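Local coordinates for putative glucose-6-phosphate 1-epimerase (Salmonella typhimurium, PDB 2HTA), which probably interconverts the alpha and beta anomers of glucose 6-phosphate, as a hexose-6-phosphate mutarotase of the aldose 1-epimerase family, at residues A[61-66]-A[86-91]; A[92-97]-A[176-181]; A[96-101]-A[110-115]. One frame throughout, in Å; residues are numbered along the deposited sequence.

How the interactions relate
Strand 61-67 is an outermost strand of an antiparallel five-stranded sheet. In interaction 1 the loop 86-91 returns to its start and closes a loop of about twenty residues. The chain runs straight on into 92-97. Interaction 2 pairs this segment with strand 172-183 and so closes a much longer loop. Interaction 3 starts from the same stretch, sharing W96 and P97, and closes a short loop between 96-101 and 110-115 within that longer loop. Interaction 1 lies wholly before the other two. Backbone bonds L62 O to V92 N and G91 O to Y181 N join interactions 1 and 2. C95 and H179 meet H110 between interactions 2 and 3.

Interaction 1. Residues A[61-66]-A[86-91]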
# COMPACT_ATOMS: atom_id res chain seq x y z
N HIS A 61 3.82 -0.53 -7.71
CA HIS A 61 3.97 -0.42 -6.26
C HIS A 61 4.42 0.99 -5.91
O HIS A 61 5.55 1.39 -6.19
CB HIS A 61 5.04 -1.42 -5.79
CG HIS A 61 5.00 -1.71 -4.31
ND1 HIS A 61 4.86 -2.99 -3.80
CD2 HIS A 61 5.19 -0.90 -3.24
CE1 HIS A 61 4.90 -2.94 -2.48
NE2 HIS A 61 5.09 -1.68 -2.11
N LEU A 62 3.51 1.74 -5.30
CA LEU A 62 3.87 3.06 -4.81
C LEU A 62 4.84 2.88 -3.64
O LEU A 62 4.50 2.34 -2.63
CB LEU A 62 2.58 3.80 -4.39
CG LEU A 62 2.77 5.21 -3.79
CD1 LEU A 62 3.43 6.23 -4.74
CD2 LEU A 62 1.35 5.71 -3.34
N LEU A 63 6.06 3.36 -3.80
CA LEU A 63 7.13 3.20 -2.82
C LEU A 63 7.20 4.36 -1.84
O LEU A 63 7.54 4.16 -0.66
CB LEU A 63 8.48 3.20 -3.57
CG LEU A 63 8.62 2.16 -4.68
CD1 LEU A 63 9.90 2.26 -5.47
CD2 LEU A 63 8.49 0.76 -4.03
N SER A 64 6.87 5.56 -2.30
CA SER A 64 7.07 6.76 -1.43
C SER A 64 6.18 7.89 -1.95
O SER A 64 5.86 7.91 -3.13
CB SER A 64 8.56 7.22 -1.42
OG SER A 64 8.96 7.77 -2.66
N TRP A 65 5.83 8.82 -1.06
CA TRP A 65 5.04 9.97 -1.41
C TRP A 65 5.38 11.02 -0.35
O TRP A 65 5.23 10.78 0.85
CB TRP A 65 3.52 9.65 -1.44
CG TRP A 65 2.66 10.89 -1.54
CD1 TRP A 65 2.76 11.89 -2.51
CD2 TRP A 65 1.68 11.35 -0.59
NE1 TRP A 65 1.81 12.86 -2.26
CE2 TRP A 65 1.19 12.59 -1.06
CE3 TRP A 65 1.15 10.81 0.60
CZ2 TRP A 65 0.20 13.34 -0.38
CZ3 TRP A 65 0.14 11.53 1.28
CH2 TRP A 65 -0.30 12.80 0.80
N LYS A 66 5.79 12.21 -0.81
CA LYS A 66 6.12 13.29 0.07
C LYS A 66 5.62 14.57 -0.59
O LYS A 66 6.24 15.05 -1.55
CB LYS A 66 7.62 13.35 0.25
CG LYS A 66 8.09 14.43 1.24
CD LYS A 66 9.60 14.20 1.44
CE LYS A 66 10.33 15.49 1.45
NZ LYS A 66 10.05 16.20 2.75
N VAL A 86 10.02 -10.59 -6.41
CA VAL A 86 10.05 -10.59 -4.96
C VAL A 86 9.21 -9.40 -4.43
O VAL A 86 9.44 -8.27 -4.86
CB VAL A 86 11.54 -10.49 -4.49
CG1 VAL A 86 11.62 -10.33 -2.97
CG2 VAL A 86 12.28 -11.83 -4.92
N ALA A 87 8.31 -9.66 -3.51
CA ALA A 87 7.45 -8.59 -2.98
C ALA A 87 8.25 -7.54 -2.29
O ALA A 87 9.15 -7.82 -1.49
CB ALA A 87 6.37 -9.16 -2.05
N LEU A 88 7.94 -6.29 -2.59
CA LEU A 88 8.61 -5.14 -1.97
C LEU A 88 8.04 -4.85 -0.59
O LEU A 88 6.80 -4.91 -0.40
CB LEU A 88 8.45 -3.94 -2.88
CG LEU A 88 9.28 -3.96 -4.16
CD1 LEU A 88 8.47 -3.33 -5.30
CD2 LEU A 88 10.67 -3.27 -3.98
N ARG A 89 8.92 -4.57 0.39
CA ARG A 89 8.47 -4.33 1.77
C ARG A 89 8.33 -2.82 2.02
O ARG A 89 9.34 -2.11 2.05
CB ARG A 89 9.46 -4.90 2.82
CG ARG A 89 9.04 -4.66 4.26
CD ARG A 89 7.78 -5.44 4.70
NE ARG A 89 7.95 -6.89 4.58
CZ ARG A 89 6.99 -7.78 4.82
NH1 ARG A 89 5.76 -7.38 5.15
NH2 ARG A 89 7.27 -9.10 4.69
N GLY A 90 7.10 -2.36 2.24
CA GLY A 90 6.87 -0.89 2.42
C GLY A 90 5.98 -0.35 1.34
O GLY A 90 5.46 -1.09 0.51
N GLY A 91 5.75 0.97 1.34
CA GLY A 91 4.96 1.57 0.31
C GLY A 91 3.53 1.09 0.39
O GLY A 91 2.98 0.93 1.48
O HOH W 1 5.61 -5.71 -4.50
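H61 NE2 gives its proton to G90 O over 2.7 Å, with a nearly straight angle of 168° at the hydrogen. This joins the start of strand 61-67, an edge strand of an antiparallel sheet in the mutarotase fold, to the loop that carries R89, a probable substrate-binding residue. The acceptor lies in the plane of the imidazole. H61 CG is anti to the backbone N (chi1 -162°), which sends the ring across to the loop. The other ring nitrogen is held too: a water lies 2.9 Å from H61 ND1 and accepts from L88 N. Both nitrogens are thus engaged, and the ring's rotation is fixed.

L88 covers one face of this ring. L88 CB sits 3.9 Å from the centroid of the H61 ring, and CD1 lies alongside ND1 and CG at the rim. The two side chains run antiparallel past one another. L63 adds a looser apolar touch to L88. L63 and S64 form a classic beta bulge opposite S54. R89 forms a salt bridge with D269. G91 has positive phi and presses its backbone against the strand: G91 CA lies 3.1 Å from L62 O.

Interaction 2. Residues A[92-97]-A[176-181]; sequences VPICWP and SALHSY
With H179 CG anti to its backbone N (chi1 -167°), the imidazole presents its edge to C95 SG. C95 SG is in turn anti to its carbonyl carbon (chi1 -53°). This carries the sulfur toward the histidine, where C95 SG lies 3.7 Å from H179 CB and near the ring plane. H179 CB also rests 3.9 Å from P93 CB.

The backbones run antiparallel. C95 and A177 form a hydrogen-bonded pair. C95 N donates to A177 O at 2.9 Å, and A177 N donates back to C95 O with a more bent angle of 146°. I94 and L178 form the adjacent non-hydrogen-bonded pair. Past it, H179 N donates to P93 O over 3.0 Å.

Side chains pack on both faces of the ladder. I94 and L178 run alongside each other, with I94 CG1 4.2 Å from L178 CD2. V92 CG1 also touches L178 CB, and both V92 methyls lie against S180 OG, whose hydrogen-bond partner is Q302. On the other face C95 CB meets A177 CB. The P93 ring comes to the edge of the Y181 ring, with P93 CG 3.8 Å from Y181 CE1. Y181 OH bonds R89, a probable substrate ligand.

H179 is the centre of an inverse gamma turn. It is an inferred active-site residue, and its side chain also lies close to that of E282, the second inferred active-site residue. The short strand 94-95 thus flanks the probable catalytic histidine on strand 172-183, within the central antiparallel sheet of the galactose mutarotase-like fold.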
# COMPACT_ATOMS: atom_id res chain seq x y z
N VAL A 92 2.92 0.83 -0.78
CA VAL A 92 1.50 0.42 -0.83
C VAL A 92 1.41 -0.86 -1.71
O VAL A 92 1.11 -0.82 -2.89
CB VAL A 92 0.59 1.57 -1.41
CG1 VAL A 92 -0.89 1.09 -1.46
CG2 VAL A 92 0.69 2.85 -0.52
N PRO A 93 1.72 -2.02 -1.11
CA PRO A 93 1.53 -3.28 -1.86
C PRO A 93 0.09 -3.42 -2.30
O PRO A 93 -0.82 -3.23 -1.49
CB PRO A 93 1.87 -4.37 -0.81
CG PRO A 93 2.75 -3.66 0.23
CD PRO A 93 2.32 -2.21 0.22
N ILE A 94 -0.13 -3.76 -3.57
CA ILE A 94 -1.49 -4.08 -4.10
C ILE A 94 -1.65 -5.60 -3.92
O ILE A 94 -0.89 -6.38 -4.51
CB ILE A 94 -1.62 -3.74 -5.61
CG1 ILE A 94 -1.63 -2.17 -5.76
CG2 ILE A 94 -2.94 -4.34 -6.27
CD1 ILE A 94 -1.39 -1.78 -7.21
N CYS A 95 -2.63 -5.97 -3.10
CA CYS A 95 -2.84 -7.37 -2.76
C CYS A 95 -4.04 -7.85 -3.55
O CYS A 95 -5.17 -7.50 -3.25
CB CYS A 95 -3.13 -7.52 -1.29
SG CYS A 95 -1.87 -6.71 -0.18
N TRP A 96 -3.77 -8.67 -4.54
CA TRP A 96 -4.82 -9.12 -5.46
C TRP A 96 -4.34 -10.39 -6.19
O TRP A 96 -3.21 -10.44 -6.61
CB TRP A 96 -5.07 -8.00 -6.47
CG TRP A 96 -6.31 -8.23 -7.33
CD1 TRP A 96 -7.55 -7.74 -7.11
CD2 TRP A 96 -6.37 -8.96 -8.58
NE1 TRP A 96 -8.41 -8.18 -8.11
CE2 TRP A 96 -7.70 -8.92 -9.02
CE3 TRP A 96 -5.42 -9.67 -9.33
CZ2 TRP A 96 -8.13 -9.57 -10.20
CZ3 TRP A 96 -5.83 -10.31 -10.52
CH2 TRP A 96 -7.18 -10.25 -10.94
N PRO A 97 -5.23 -11.38 -6.46
CA PRO A 97 -6.66 -11.47 -6.20
C PRO A 97 -7.03 -12.14 -4.87
O PRO A 97 -8.17 -12.59 -4.73
CB PRO A 97 -7.16 -12.30 -7.40
CG PRO A 97 -6.03 -13.30 -7.63
CD PRO A 97 -4.75 -12.58 -7.19
N SER A 176 -9.00 -8.47 -1.69
CA SER A 176 -7.90 -7.58 -2.06
C SER A 176 -7.64 -6.58 -0.94
O SER A 176 -8.46 -6.46 -0.01
CB SER A 176 -8.19 -6.84 -3.35
OG SER A 176 -9.45 -6.17 -3.29
N ALA A 177 -6.53 -5.84 -1.07
CA ALA A 177 -6.17 -4.77 -0.13
C ALA A 177 -5.20 -3.76 -0.77
O ALA A 177 -4.43 -4.12 -1.71
CB ALA A 177 -5.45 -5.38 1.11
N LEU A 178 -5.24 -2.51 -0.27
CA LEU A 178 -4.13 -1.60 -0.53
C LEU A 178 -3.42 -1.54 0.84
O LEU A 178 -3.98 -1.04 1.82
CB LEU A 178 -4.67 -0.23 -1.00
CG LEU A 178 -5.61 -0.29 -2.19
CD1 LEU A 178 -6.19 1.12 -2.56
CD2 LEU A 178 -4.83 -0.87 -3.43
N HIS A 179 -2.25 -2.17 0.91
CA HIS A 179 -1.62 -2.54 2.19
C HIS A 179 -0.68 -1.42 2.66
O HIS A 179 0.49 -1.66 2.93
CB HIS A 179 -0.79 -3.82 1.93
CG HIS A 179 -0.32 -4.54 3.15
ND1 HIS A 179 0.48 -3.95 4.10
CD2 HIS A 179 -0.43 -5.85 3.52
CE1 HIS A 179 0.80 -4.83 5.04
NE2 HIS A 179 0.29 -6.00 4.69
N SER A 180 -1.18 -0.19 2.76
CA SER A 180 -0.27 0.96 2.98
C SER A 180 0.53 0.99 4.29
O SER A 180 -0.02 0.74 5.36
CB SER A 180 -1.11 2.25 2.91
OG SER A 180 -1.97 2.13 1.82
N TYR A 181 1.83 1.32 4.17
CA TYR A 181 2.77 1.53 5.28
C TYR A 181 3.00 3.05 5.45
O TYR A 181 3.58 3.67 4.57
CB TYR A 181 4.14 0.98 4.92
CG TYR A 181 4.20 -0.53 4.90
CD1 TYR A 181 3.60 -1.28 3.85
CD2 TYR A 181 4.88 -1.21 5.87
CE1 TYR A 181 3.70 -2.70 3.77
CE2 TYR A 181 4.96 -2.67 5.83
CZ TYR A 181 4.36 -3.37 4.80
OH TYR A 181 4.45 -4.76 4.75

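Interaction 3. Residues A[96-101]-A[110-115]; sequences WPWFGP and HGFARN
W96 O takes two backbone donors, from F112 and A113 in the loop 110-115. The contact folds one loop of the mutarotase-like beta fold back on itself, beside the probable active site. A113 N is 3.1 Å from W96 O and approaches nearly along the C=O axis. F112 N, 3.0 Å from W96 O, comes from above the carbonyl plane. At the far end of the contact H110 N donates to G100 O over 2.9 Å. A water bridges the two segments: it accepts from W96 N and R114 N and probably donates to H110 O.

The apolar contacts centre on two rings. F112 CG lies between the backbone N and the carbonyl carbon (chi1 57°), and its ring is brought under P97, which follows a cis peptide bond. P97 CD sits over one face of the F112 ring, 3.8 Å from its centroid. W98 CZ3 and W96 CZ3 approach the same ring obliquely. A113 CB packs on W96 CB.

W98 lays one face of its indole on the backbone of H110 and G111. In a CH-pi contact, G111 CA lies over the W98 six-membered ring, 3.4 Å from its centroid. W98 NE1 bonds P108 O outside the two segments.

F99 and H110 extend in the same direction, flank to flank, their ring planes 36° apart. F99 also touches E282, an inferred active-site residue. The H110 ring meets that of H179, the second such residue, edge-to-face.

Within 110-115, R114, a probable substrate ligand, bonds S109 O through NH2. H110 CB lies over one face of the R114 guanidinium, 3.5 Å above its plane.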
# COMPACT_ATOMS: atom_id res chain seq x y z
N TRP A 96 -3.77 -8.67 -4.54
CA TRP A 96 -4.82 -9.12 -5.46
C TRP A 96 -4.34 -10.39 -6.19
O TRP A 96 -3.21 -10.44 -6.61
CB TRP A 96 -5.07 -8.00 -6.47
CG TRP A 96 -6.31 -8.23 -7.33
CD1 TRP A 96 -7.55 -7.74 -7.11
CD2 TRP A 96 -6.37 -8.96 -8.58
NE1 TRP A 96 -8.41 -8.18 -8.11
CE2 TRP A 96 -7.70 -8.92 -9.02
CE3 TRP A 96 -5.42 -9.67 -9.33
CZ2 TRP A 96 -8.13 -9.57 -10.20
CZ3 TRP A 96 -5.83 -10.31 -10.52
CH2 TRP A 96 -7.18 -10.25 -10.94
N PRO A 97 -5.23 -11.38 -6.46
CA PRO A 97 -6.66 -11.47 -6.20
C PRO A 97 -7.03 -12.14 -4.87
O PRO A 97 -8.17 -12.59 -4.73
CB PRO A 97 -7.16 -12.30 -7.40
CG PRO A 97 -6.03 -13.30 -7.63
CD PRO A 97 -4.75 -12.58 -7.19
N TRP A 98 -6.12 -12.21 -3.90
CA TRP A 98 -6.53 -12.53 -2.52
C TRP A 98 -5.79 -11.70 -1.52
O TRP A 98 -4.71 -11.19 -1.81
CB TRP A 98 -6.44 -14.05 -2.17
CG TRP A 98 -5.03 -14.59 -2.20
CD1 TRP A 98 -4.11 -14.61 -1.16
CD2 TRP A 98 -4.37 -15.14 -3.33
NE1 TRP A 98 -2.93 -15.17 -1.59
CE2 TRP A 98 -3.06 -15.51 -2.91
CE3 TRP A 98 -4.78 -15.43 -4.64
CZ2 TRP A 98 -2.12 -16.10 -3.79
CZ3 TRP A 98 -3.84 -16.02 -5.52
CH2 TRP A 98 -2.53 -16.34 -5.08
N PHE A 99 -6.42 -11.49 -0.38
CA PHE A 99 -5.80 -10.80 0.74
C PHE A 99 -5.41 -11.86 1.79
O PHE A 99 -6.19 -12.78 2.07
CB PHE A 99 -6.81 -9.80 1.36
CG PHE A 99 -6.30 -9.16 2.62
CD1 PHE A 99 -5.19 -8.28 2.57
CD2 PHE A 99 -6.84 -9.48 3.85
CE1 PHE A 99 -4.71 -7.69 3.75
CE2 PHE A 99 -6.34 -8.91 5.03
CZ PHE A 99 -5.27 -7.98 4.94
N GLY A 100 -4.22 -11.72 2.34
CA GLY A 100 -3.75 -12.54 3.48
C GLY A 100 -3.22 -13.89 2.98
O GLY A 100 -2.96 -14.08 1.80
N PRO A 101 -3.10 -14.86 3.88
CA PRO A 101 -2.51 -16.16 3.49
C PRO A 101 -3.26 -16.85 2.35
O PRO A 101 -4.50 -16.81 2.32
CB PRO A 101 -2.57 -16.97 4.79
CG PRO A 101 -2.58 -15.99 5.86
CD PRO A 101 -3.43 -14.80 5.32
N HIS A 110 -1.31 -12.43 0.03
CA HIS A 110 -1.62 -11.17 -0.69
C HIS A 110 -1.55 -11.28 -2.21
O HIS A 110 -1.23 -10.28 -2.92
CB HIS A 110 -0.73 -10.01 -0.18
CG HIS A 110 -0.83 -9.79 1.29
ND1 HIS A 110 -2.04 -9.78 1.97
CD2 HIS A 110 0.12 -9.60 2.23
CE1 HIS A 110 -1.82 -9.58 3.26
NE2 HIS A 110 -0.52 -9.48 3.45
N GLY A 111 -1.88 -12.47 -2.74
CA GLY A 111 -2.05 -12.61 -4.18
C GLY A 111 -0.78 -12.74 -4.99
O GLY A 111 0.26 -13.19 -4.47
N PHE A 112 -0.84 -12.31 -6.25
CA PHE A 112 0.35 -12.35 -7.12
C PHE A 112 0.58 -11.04 -7.92
O PHE A 112 1.61 -10.87 -8.57
CB PHE A 112 0.29 -13.57 -8.05
CG PHE A 112 -0.93 -13.62 -8.89
CD1 PHE A 112 -1.95 -14.50 -8.57
CD2 PHE A 112 -1.09 -12.77 -10.00
CE1 PHE A 112 -3.09 -14.58 -9.36
CE2 PHE A 112 -2.24 -12.85 -10.80
CZ PHE A 112 -3.26 -13.75 -10.45
N ALA A 113 -0.39 -10.12 -7.88
CA ALA A 113 -0.22 -8.85 -8.65
C ALA A 113 0.99 -8.02 -8.22
O ALA A 113 1.61 -7.35 -9.04
CB ALA A 113 -1.50 -8.05 -8.56
N ARG A 114 1.38 -8.12 -6.95
CA ARG A 114 2.50 -7.31 -6.40
C ARG A 114 3.84 -7.84 -6.86
O ARG A 114 4.91 -7.23 -6.63
CB ARG A 114 2.41 -7.24 -4.88
CG ARG A 114 2.52 -8.62 -4.16
CD ARG A 114 2.32 -8.37 -2.70
NE ARG A 114 2.48 -9.57 -1.89
CZ ARG A 114 2.97 -9.59 -0.67
NH1 ARG A 114 3.40 -8.46 -0.09
NH2 ARG A 114 3.06 -10.76 -0.01
N ASN A 115 3.81 -9.04 -7.47
CA ASN A 115 5.05 -9.71 -7.91
C ASN A 115 5.34 -9.57 -9.40
O ASN A 115 6.47 -9.88 -9.86
CB ASN A 115 4.98 -11.23 -7.61
CG ASN A 115 4.68 -11.53 -6.14
OD1 ASN A 115 3.51 -11.66 -5.73
ND2 ASN A 115 5.72 -11.59 -5.34
O HOH W 2 -0.70 -8.98 -5.06